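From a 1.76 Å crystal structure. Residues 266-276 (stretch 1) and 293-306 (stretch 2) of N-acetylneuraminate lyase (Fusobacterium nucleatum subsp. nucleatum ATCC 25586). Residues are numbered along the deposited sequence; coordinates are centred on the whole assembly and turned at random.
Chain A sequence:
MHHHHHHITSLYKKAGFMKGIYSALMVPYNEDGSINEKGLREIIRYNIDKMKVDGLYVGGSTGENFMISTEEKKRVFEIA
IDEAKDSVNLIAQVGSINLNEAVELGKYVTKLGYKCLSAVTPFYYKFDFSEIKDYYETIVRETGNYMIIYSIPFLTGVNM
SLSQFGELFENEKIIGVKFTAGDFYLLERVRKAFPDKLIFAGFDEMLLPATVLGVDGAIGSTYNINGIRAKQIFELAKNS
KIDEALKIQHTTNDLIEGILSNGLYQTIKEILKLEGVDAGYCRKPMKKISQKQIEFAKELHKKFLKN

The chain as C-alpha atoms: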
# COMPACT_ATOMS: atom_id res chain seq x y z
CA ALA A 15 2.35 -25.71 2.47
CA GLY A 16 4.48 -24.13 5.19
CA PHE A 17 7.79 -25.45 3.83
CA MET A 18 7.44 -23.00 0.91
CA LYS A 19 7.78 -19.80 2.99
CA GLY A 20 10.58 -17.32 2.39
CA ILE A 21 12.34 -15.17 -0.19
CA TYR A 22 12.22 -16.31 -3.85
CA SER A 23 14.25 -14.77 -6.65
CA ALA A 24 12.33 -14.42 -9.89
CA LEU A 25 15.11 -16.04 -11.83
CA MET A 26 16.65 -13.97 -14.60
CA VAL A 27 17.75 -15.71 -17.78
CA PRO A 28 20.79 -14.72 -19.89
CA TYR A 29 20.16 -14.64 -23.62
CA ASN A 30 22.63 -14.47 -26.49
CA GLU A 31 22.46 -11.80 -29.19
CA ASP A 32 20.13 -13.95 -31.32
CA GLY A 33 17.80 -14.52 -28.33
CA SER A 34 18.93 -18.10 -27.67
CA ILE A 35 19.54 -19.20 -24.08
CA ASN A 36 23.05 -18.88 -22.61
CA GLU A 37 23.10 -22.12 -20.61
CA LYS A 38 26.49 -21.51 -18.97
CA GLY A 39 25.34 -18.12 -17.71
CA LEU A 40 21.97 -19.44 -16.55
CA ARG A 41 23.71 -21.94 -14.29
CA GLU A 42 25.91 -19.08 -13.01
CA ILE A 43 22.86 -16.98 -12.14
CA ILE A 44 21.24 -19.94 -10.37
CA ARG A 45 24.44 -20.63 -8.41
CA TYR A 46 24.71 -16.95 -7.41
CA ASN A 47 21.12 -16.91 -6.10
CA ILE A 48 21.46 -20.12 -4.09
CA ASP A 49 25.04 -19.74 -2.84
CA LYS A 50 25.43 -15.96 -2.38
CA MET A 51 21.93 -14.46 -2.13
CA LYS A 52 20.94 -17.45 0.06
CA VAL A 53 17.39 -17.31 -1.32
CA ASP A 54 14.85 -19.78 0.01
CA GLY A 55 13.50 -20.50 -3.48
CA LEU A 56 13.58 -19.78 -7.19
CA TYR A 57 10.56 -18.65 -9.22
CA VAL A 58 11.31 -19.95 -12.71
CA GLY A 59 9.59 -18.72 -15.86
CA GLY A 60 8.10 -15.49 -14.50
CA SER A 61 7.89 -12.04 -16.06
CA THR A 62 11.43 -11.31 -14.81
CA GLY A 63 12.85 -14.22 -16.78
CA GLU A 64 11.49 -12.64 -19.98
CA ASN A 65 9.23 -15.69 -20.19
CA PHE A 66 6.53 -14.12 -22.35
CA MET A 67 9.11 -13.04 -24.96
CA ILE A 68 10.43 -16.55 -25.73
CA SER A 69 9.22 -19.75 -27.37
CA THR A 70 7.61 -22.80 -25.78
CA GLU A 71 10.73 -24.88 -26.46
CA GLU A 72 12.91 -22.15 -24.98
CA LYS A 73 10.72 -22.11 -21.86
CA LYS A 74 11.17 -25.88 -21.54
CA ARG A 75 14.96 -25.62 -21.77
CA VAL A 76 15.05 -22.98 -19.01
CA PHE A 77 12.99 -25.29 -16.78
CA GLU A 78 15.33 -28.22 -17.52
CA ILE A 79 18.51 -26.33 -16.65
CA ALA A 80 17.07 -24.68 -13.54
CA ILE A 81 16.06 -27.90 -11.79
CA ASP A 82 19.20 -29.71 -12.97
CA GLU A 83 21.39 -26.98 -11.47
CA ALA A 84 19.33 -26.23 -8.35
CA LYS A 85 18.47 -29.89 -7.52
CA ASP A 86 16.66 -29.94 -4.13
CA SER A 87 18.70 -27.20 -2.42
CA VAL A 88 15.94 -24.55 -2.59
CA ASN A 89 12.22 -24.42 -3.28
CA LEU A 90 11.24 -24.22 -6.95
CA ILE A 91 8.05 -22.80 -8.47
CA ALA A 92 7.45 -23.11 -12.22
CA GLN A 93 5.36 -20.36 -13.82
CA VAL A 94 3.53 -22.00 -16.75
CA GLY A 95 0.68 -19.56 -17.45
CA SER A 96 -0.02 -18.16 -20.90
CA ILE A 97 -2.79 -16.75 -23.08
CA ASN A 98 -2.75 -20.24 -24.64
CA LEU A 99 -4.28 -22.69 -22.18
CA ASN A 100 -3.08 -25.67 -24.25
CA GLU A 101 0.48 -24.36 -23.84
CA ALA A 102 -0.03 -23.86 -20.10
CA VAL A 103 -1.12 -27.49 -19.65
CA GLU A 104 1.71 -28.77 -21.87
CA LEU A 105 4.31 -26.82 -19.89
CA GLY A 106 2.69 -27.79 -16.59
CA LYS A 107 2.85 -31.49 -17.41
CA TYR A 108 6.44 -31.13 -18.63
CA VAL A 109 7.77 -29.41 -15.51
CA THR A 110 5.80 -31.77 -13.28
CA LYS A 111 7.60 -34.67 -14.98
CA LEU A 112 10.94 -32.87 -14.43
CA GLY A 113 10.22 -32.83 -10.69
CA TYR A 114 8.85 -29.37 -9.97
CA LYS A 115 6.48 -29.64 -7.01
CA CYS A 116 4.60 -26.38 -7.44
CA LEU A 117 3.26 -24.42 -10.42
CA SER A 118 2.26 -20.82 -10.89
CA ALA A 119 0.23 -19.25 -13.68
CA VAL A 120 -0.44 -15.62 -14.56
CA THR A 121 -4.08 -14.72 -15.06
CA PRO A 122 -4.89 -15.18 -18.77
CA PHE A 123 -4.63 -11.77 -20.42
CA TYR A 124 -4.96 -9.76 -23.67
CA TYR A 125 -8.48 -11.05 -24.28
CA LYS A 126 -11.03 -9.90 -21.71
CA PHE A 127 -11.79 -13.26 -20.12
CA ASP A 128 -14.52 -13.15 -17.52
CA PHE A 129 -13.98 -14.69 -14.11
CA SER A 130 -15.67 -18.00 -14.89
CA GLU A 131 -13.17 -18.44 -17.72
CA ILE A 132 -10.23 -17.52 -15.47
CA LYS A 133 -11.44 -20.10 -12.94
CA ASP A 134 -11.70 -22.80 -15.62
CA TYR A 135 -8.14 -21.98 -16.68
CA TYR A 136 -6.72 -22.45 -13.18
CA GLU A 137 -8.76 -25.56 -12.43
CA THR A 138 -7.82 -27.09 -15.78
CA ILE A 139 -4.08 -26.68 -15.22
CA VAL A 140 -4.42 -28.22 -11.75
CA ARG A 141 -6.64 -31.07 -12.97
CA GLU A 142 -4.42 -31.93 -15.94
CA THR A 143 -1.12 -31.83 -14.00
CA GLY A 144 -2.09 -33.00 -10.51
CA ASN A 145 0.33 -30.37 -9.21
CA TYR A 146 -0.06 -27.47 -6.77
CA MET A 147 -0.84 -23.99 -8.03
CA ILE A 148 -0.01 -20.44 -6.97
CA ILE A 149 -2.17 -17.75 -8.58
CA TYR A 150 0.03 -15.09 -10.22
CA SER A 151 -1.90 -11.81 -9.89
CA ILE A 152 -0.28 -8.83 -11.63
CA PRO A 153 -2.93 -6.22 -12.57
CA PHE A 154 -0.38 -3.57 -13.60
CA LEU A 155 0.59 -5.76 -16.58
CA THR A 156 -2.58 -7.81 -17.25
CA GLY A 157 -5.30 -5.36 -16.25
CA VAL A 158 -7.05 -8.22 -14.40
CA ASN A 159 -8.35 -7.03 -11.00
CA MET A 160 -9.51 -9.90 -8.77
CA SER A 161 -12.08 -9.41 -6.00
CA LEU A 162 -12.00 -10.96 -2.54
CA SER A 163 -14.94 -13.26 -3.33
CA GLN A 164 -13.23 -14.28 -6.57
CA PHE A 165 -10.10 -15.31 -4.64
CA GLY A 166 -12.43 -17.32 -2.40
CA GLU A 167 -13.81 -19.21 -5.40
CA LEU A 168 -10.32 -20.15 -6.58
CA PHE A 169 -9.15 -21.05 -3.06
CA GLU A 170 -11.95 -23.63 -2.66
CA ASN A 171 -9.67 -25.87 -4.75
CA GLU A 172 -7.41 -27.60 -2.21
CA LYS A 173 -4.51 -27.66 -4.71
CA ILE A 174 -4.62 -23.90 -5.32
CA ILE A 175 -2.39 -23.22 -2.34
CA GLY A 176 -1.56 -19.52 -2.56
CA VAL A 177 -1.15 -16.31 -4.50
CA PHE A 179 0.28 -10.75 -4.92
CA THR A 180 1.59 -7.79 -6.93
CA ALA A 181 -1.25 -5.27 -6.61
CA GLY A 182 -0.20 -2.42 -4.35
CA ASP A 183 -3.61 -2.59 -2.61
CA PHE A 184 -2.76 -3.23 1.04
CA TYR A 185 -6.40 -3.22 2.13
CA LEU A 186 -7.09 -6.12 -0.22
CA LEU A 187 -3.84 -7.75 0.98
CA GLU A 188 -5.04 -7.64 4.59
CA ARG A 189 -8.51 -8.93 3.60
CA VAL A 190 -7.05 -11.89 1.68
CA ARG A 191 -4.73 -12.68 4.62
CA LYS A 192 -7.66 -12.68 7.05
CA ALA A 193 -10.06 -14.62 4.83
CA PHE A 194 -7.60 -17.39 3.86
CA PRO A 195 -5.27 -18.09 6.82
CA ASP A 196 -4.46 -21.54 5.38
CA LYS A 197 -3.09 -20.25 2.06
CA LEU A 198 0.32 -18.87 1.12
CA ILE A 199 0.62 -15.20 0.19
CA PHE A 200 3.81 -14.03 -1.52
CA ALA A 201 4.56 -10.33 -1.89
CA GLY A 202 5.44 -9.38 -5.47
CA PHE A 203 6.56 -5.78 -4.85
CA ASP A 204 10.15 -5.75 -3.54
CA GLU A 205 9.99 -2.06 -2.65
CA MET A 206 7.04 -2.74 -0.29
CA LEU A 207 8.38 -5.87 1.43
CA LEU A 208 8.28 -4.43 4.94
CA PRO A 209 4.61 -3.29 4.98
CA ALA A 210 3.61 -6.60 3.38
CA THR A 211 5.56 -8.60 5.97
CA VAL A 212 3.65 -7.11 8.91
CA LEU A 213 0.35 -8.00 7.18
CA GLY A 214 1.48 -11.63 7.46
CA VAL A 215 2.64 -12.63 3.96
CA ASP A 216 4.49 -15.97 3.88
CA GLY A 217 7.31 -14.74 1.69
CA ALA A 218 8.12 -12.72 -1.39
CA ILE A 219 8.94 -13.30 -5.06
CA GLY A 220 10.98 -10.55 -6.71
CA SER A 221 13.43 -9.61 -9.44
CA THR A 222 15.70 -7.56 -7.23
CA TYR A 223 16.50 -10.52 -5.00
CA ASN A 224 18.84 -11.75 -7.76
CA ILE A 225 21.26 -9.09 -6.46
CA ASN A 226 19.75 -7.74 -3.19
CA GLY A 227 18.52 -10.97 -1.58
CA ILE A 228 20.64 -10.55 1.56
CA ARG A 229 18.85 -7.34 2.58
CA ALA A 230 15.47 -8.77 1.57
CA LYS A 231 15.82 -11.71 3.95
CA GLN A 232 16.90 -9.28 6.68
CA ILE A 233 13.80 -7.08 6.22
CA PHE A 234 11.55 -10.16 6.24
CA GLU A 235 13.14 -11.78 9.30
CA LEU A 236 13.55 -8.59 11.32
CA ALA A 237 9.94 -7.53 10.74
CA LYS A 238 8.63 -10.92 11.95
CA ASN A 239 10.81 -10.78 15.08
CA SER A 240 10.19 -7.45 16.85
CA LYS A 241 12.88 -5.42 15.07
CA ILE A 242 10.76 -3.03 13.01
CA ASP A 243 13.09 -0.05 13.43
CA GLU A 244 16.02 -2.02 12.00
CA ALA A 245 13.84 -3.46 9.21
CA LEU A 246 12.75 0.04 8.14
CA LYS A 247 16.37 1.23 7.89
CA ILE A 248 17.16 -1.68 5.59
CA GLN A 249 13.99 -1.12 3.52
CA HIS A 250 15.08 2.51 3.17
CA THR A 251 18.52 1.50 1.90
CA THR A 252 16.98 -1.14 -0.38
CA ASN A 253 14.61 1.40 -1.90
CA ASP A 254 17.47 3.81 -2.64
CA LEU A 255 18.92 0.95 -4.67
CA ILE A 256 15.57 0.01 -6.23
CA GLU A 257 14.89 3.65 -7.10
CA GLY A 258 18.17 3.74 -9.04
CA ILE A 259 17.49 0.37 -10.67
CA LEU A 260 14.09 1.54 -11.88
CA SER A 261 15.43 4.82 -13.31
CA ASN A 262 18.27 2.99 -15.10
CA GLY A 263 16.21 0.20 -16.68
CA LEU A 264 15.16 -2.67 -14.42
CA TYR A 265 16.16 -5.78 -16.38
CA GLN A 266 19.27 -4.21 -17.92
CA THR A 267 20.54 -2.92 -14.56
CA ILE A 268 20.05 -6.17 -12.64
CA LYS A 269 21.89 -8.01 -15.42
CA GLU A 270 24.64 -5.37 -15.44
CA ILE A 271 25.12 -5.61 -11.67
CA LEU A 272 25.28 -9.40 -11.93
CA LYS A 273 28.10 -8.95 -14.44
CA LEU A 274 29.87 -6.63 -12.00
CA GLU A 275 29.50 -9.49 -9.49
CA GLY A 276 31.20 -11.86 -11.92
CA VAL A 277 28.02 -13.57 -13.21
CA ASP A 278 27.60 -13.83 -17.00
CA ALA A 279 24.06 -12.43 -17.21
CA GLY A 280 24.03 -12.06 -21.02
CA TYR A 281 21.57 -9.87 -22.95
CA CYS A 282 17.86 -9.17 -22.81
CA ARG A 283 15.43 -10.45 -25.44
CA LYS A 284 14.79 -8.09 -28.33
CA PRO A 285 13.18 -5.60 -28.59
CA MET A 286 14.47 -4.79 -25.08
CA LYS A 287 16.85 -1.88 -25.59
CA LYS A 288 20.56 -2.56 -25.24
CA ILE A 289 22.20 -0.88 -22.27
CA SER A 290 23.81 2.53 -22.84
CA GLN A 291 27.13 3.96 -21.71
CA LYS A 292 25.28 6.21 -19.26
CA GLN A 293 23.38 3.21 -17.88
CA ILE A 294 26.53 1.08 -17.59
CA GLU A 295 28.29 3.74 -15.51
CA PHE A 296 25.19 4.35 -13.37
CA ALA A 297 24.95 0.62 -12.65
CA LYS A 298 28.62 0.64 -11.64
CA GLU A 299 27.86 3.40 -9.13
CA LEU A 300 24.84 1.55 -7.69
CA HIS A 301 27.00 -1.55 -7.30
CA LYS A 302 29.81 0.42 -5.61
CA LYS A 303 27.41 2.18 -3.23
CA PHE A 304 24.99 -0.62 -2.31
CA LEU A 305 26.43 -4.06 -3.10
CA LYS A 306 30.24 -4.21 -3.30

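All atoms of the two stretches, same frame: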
# COMPACT_ATOMS: atom_id res chain seq x y z
N GLN A 266 17.90 -4.49 -17.51
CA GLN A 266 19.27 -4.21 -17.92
C GLN A 266 20.18 -3.96 -16.72
O GLN A 266 21.35 -4.36 -16.73
CB GLN A 266 19.30 -3.00 -18.86
CG GLN A 266 18.58 -3.22 -20.20
CD GLN A 266 17.10 -2.84 -20.17
OE1 GLN A 266 16.51 -2.66 -19.09
NE2 GLN A 266 16.50 -2.72 -21.35
N THR A 267 19.67 -3.30 -15.68
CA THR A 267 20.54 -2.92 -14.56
C THR A 267 20.81 -4.11 -13.65
O THR A 267 21.95 -4.29 -13.19
CB THR A 267 19.90 -1.77 -13.78
OG1 THR A 267 19.84 -0.62 -14.64
CG2 THR A 267 20.73 -1.40 -12.54
N ILE A 268 19.80 -4.95 -13.40
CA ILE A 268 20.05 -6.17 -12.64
C ILE A 268 21.08 -7.04 -13.35
O ILE A 268 22.03 -7.55 -12.74
CB ILE A 268 18.73 -6.93 -12.38
CG1 ILE A 268 17.79 -6.08 -11.50
CG2 ILE A 268 19.02 -8.31 -11.74
CD1 ILE A 268 16.39 -6.63 -11.34
N LYS A 269 20.92 -7.21 -14.67
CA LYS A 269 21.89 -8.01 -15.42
C LYS A 269 23.27 -7.37 -15.40
O LYS A 269 24.29 -8.07 -15.30
CB LYS A 269 21.40 -8.23 -16.85
CG LYS A 269 20.21 -9.15 -16.92
CD LYS A 269 20.00 -9.71 -18.31
CE LYS A 269 18.82 -10.68 -18.34
NZ LYS A 269 18.44 -11.07 -19.73
N GLU A 270 23.34 -6.03 -15.48
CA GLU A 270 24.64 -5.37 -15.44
C GLU A 270 25.31 -5.53 -14.08
O GLU A 270 26.53 -5.74 -14.01
CB GLU A 270 24.50 -3.89 -15.80
CG GLU A 270 25.83 -3.12 -15.89
CD GLU A 270 26.73 -3.58 -17.04
OE1 GLU A 270 26.26 -4.33 -17.93
OE2 GLU A 270 27.90 -3.17 -17.05
N ILE A 271 24.54 -5.43 -13.00
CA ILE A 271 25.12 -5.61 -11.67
C ILE A 271 25.58 -7.05 -11.47
O ILE A 271 26.62 -7.30 -10.83
CB ILE A 271 24.11 -5.17 -10.59
CG1 ILE A 271 23.91 -3.65 -10.68
CG2 ILE A 271 24.60 -5.56 -9.20
CD1 ILE A 271 22.88 -3.09 -9.71
N LEU A 272 24.82 -8.02 -11.99
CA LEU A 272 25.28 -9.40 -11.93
C LEU A 272 26.62 -9.54 -12.63
O LEU A 272 27.51 -10.23 -12.12
CB LEU A 272 24.23 -10.32 -12.55
CG LEU A 272 23.02 -10.66 -11.66
CD1 LEU A 272 21.87 -11.30 -12.45
CD2 LEU A 272 23.44 -11.58 -10.52
N LYS A 273 26.80 -8.87 -13.77
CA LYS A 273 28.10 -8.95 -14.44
C LYS A 273 29.20 -8.33 -13.59
O LYS A 273 30.30 -8.88 -13.50
CB LYS A 273 28.03 -8.29 -15.82
CG LYS A 273 27.02 -8.93 -16.76
CD LYS A 273 27.10 -8.37 -18.16
CE LYS A 273 25.83 -8.73 -18.95
NZ LYS A 273 25.78 -8.00 -20.25
N LEU A 274 28.91 -7.21 -12.93
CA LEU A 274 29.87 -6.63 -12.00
C LEU A 274 30.17 -7.56 -10.83
O LEU A 274 31.23 -7.44 -10.21
CB LEU A 274 29.37 -5.28 -11.47
CG LEU A 274 29.30 -4.11 -12.46
CD1 LEU A 274 28.49 -2.97 -11.87
CD2 LEU A 274 30.70 -3.62 -12.84
N GLU A 275 29.27 -8.48 -10.51
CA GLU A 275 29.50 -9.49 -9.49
C GLU A 275 30.11 -10.76 -10.06
O GLU A 275 30.19 -11.77 -9.35
CB GLU A 275 28.21 -9.81 -8.74
CG GLU A 275 27.80 -8.71 -7.80
CD GLU A 275 28.57 -8.74 -6.49
OE1 GLU A 275 28.48 -9.77 -5.78
OE2 GLU A 275 29.28 -7.76 -6.19
N GLY A 276 30.53 -10.74 -11.32
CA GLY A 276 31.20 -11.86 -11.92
C GLY A 276 30.30 -12.92 -12.52
O GLY A 276 30.80 -14.00 -12.87
N GLN A 293 23.98 4.21 -18.76
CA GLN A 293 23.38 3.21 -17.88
C GLN A 293 24.42 2.24 -17.33
O GLN A 293 24.28 1.77 -16.19
CB GLN A 293 22.27 2.46 -18.63
CG GLN A 293 21.03 3.32 -18.82
CD GLN A 293 20.09 2.80 -19.90
OE1 GLN A 293 20.48 1.97 -20.73
NE2 GLN A 293 18.86 3.30 -19.90
N ILE A 294 25.45 1.92 -18.11
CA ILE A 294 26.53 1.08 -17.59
C ILE A 294 27.21 1.77 -16.41
O ILE A 294 27.44 1.17 -15.35
CB ILE A 294 27.53 0.75 -18.71
CG1 ILE A 294 26.87 -0.15 -19.76
CG2 ILE A 294 28.74 0.03 -18.14
CD1 ILE A 294 27.70 -0.32 -21.03
N GLU A 295 27.54 3.06 -16.56
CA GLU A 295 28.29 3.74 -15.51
C GLU A 295 27.41 3.97 -14.28
O GLU A 295 27.90 3.90 -13.14
CB GLU A 295 28.85 5.06 -16.03
CG GLU A 295 29.84 4.86 -17.18
CD GLU A 295 30.44 6.15 -17.68
OE1 GLU A 295 31.46 6.10 -18.41
OE2 GLU A 295 29.90 7.23 -17.34
N PHE A 296 26.12 4.23 -14.49
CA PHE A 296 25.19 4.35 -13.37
C PHE A 296 25.09 3.04 -12.61
O PHE A 296 25.07 3.04 -11.37
CB PHE A 296 23.80 4.78 -13.89
CG PHE A 296 22.85 5.25 -12.80
CD1 PHE A 296 22.85 6.57 -12.38
CD2 PHE A 296 21.95 4.37 -12.22
CE1 PHE A 296 21.98 7.00 -11.39
CE2 PHE A 296 21.08 4.80 -11.22
CZ PHE A 296 21.09 6.11 -10.82
N ALA A 297 25.01 1.92 -13.32
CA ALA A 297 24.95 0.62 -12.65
C ALA A 297 26.22 0.38 -11.85
O ALA A 297 26.17 -0.17 -10.74
CB ALA A 297 24.72 -0.50 -13.67
N LYS A 298 27.37 0.80 -12.38
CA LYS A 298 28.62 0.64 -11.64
C LYS A 298 28.58 1.43 -10.34
O LYS A 298 29.11 0.97 -9.32
CB LYS A 298 29.79 1.07 -12.52
CG LYS A 298 31.15 0.98 -11.83
CD LYS A 298 32.28 1.27 -12.81
CE LYS A 298 33.60 1.53 -12.07
NZ LYS A 298 34.74 1.81 -13.00
N GLU A 299 27.92 2.59 -10.35
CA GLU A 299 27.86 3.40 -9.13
C GLU A 299 26.90 2.80 -8.12
O GLU A 299 27.19 2.82 -6.91
CB GLU A 299 27.46 4.84 -9.46
CG GLU A 299 28.57 5.64 -10.15
CD GLU A 299 29.88 5.62 -9.37
OE1 GLU A 299 29.91 6.14 -8.24
OE2 GLU A 299 30.88 5.08 -9.90
N LEU A 300 25.76 2.26 -8.58
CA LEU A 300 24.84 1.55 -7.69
C LEU A 300 25.52 0.35 -7.05
O LEU A 300 25.35 0.08 -5.86
CB LEU A 300 23.60 1.08 -8.46
CG LEU A 300 22.64 2.14 -9.01
CD1 LEU A 300 21.56 1.49 -9.88
CD2 LEU A 300 22.01 2.92 -7.87
N HIS A 301 26.27 -0.42 -7.85
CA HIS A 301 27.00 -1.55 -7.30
C HIS A 301 28.01 -1.09 -6.24
O HIS A 301 28.06 -1.64 -5.13
CB HIS A 301 27.69 -2.31 -8.44
CG HIS A 301 28.47 -3.50 -7.99
ND1 HIS A 301 29.84 -3.51 -7.94
CD2 HIS A 301 28.07 -4.73 -7.58
CE1 HIS A 301 30.26 -4.70 -7.52
NE2 HIS A 301 29.20 -5.45 -7.29
N LYS A 302 28.81 -0.06 -6.56
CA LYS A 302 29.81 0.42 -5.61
C LYS A 302 29.17 0.94 -4.32
O LYS A 302 29.73 0.76 -3.23
CB LYS A 302 30.67 1.50 -6.26
CG LYS A 302 31.83 0.95 -7.08
CD LYS A 302 32.30 1.94 -8.14
CE LYS A 302 32.66 3.29 -7.55
NZ LYS A 302 33.33 4.17 -8.55
N LYS A 303 28.01 1.57 -4.42
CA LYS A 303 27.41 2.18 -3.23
C LYS A 303 26.63 1.17 -2.38
O LYS A 303 26.62 1.27 -1.15
CB LYS A 303 26.49 3.33 -3.63
CG LYS A 303 25.76 4.00 -2.47
CD LYS A 303 25.18 5.35 -2.88
CE LYS A 303 24.40 6.00 -1.74
NZ LYS A 303 25.17 6.02 -0.46
N PHE A 304 25.96 0.21 -3.02
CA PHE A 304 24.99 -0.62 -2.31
C PHE A 304 25.38 -2.09 -2.17
O PHE A 304 24.87 -2.75 -1.26
CB PHE A 304 23.61 -0.53 -3.00
CG PHE A 304 22.98 0.84 -2.89
CD1 PHE A 304 22.52 1.31 -1.67
CD2 PHE A 304 22.91 1.67 -3.99
CE1 PHE A 304 21.96 2.57 -1.56
CE2 PHE A 304 22.34 2.93 -3.90
CZ PHE A 304 21.87 3.38 -2.68
N LEU A 305 26.29 -2.61 -3.00
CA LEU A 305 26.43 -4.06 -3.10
C LEU A 305 27.85 -4.58 -3.13
O LEU A 305 28.03 -5.80 -3.11
CB LEU A 305 25.70 -4.58 -4.35
CG LEU A 305 24.18 -4.39 -4.34
CD1 LEU A 305 23.58 -4.70 -5.72
CD2 LEU A 305 23.55 -5.28 -3.28
N LYS A 306 28.87 -3.73 -3.17
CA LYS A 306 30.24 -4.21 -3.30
C LYS A 306 30.92 -4.24 -1.93
O LYS A 306 30.67 -3.38 -1.09
CB LYS A 306 31.02 -3.33 -4.27
CG LYS A 306 32.36 -3.91 -4.69
CD LYS A 306 33.24 -2.82 -5.28
CE LYS A 306 34.58 -3.38 -5.75
NZ LYS A 306 34.46 -4.06 -7.07
O HOH W 1 28.75 -1.15 -15.16

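Two helices, 266-274 and 293-304, pack with their axes 9.3 Å apart at closest approach. Their N-to-C directions differ by 62°. The backbones are nearest where Thr 267 faces Ala 297, with CA to CA 6.0 Å. Ala 297 points its CB toward the first helix. Glu 270 CG lies 3.6 Å from Ala 297 CB, and Thr 267 CG2 lies 4.2 Å from the same atom.

His 301 makes the one direct hydrogen bond across the contact. Its chi1 is t (-179°) and its chi2 is -105°. With these angles the ring reaches the end of the first helix and NE2 meets the carboxylate of Glu 275. His 301 NE2 donates to Glu 275 OE2 at 2.6 Å, with an N-H...O angle of 171°. The bond is short and nearly straight, and the acceptor sits at the ring edge, near the ring plane.

Glu 275 is the first residue past its helix to leave helical phi/psi. Its CA-to-CB bond points sideways, so the side chain must bend to reach the histidine. Chi1 and chi2 are both m (-73° and -80°), and the folded chain brings OE2 to NE2. OE1 is hydrogen-bonded elsewhere in the structure.

Leu 274 covers one face of the His 301 ring. Leu 274 CB is 3.9 Å from the centroid of the His 301 ring and 6° off the ring normal, a CH-pi contact. Chi1 m and chi2 t carry Leu 274 CD1 to the backbone of the second helix, 3.6 Å from Lys 298 CA. Leu 274 CD1 is also 3.6 Å from His 301 CB. Lys 298 has all four chi angles t, and its extended chain leads away from the contact.

Ile 271 adopts the m, t rotamer. Ile 271 CD1 lies 4.4 Å from both Leu 300 CB and Leu 305 CD1. Ile 271 CG2 is closer to Leu 305 CD1, at 3.7 Å. Ile 271 CG2 also approaches His 301 CD2 at 3.9 Å, obliquely to the ring. Thr 267 has chi1 m, and its CG2 lies 4.0 Å from Leu 300 CD1. Its OG1 is hydrogen-bonded elsewhere in the structure.

Glu 270 has chi1 t and chi2 p. This places Glu 270 OE2 3.5 Å from Ile 294 CG2. The carboxylate has a polar link to the second helix through a water, which donates to Glu 270 OE2 at 2.9 Å and to Ile 294 O at 2.7 Å.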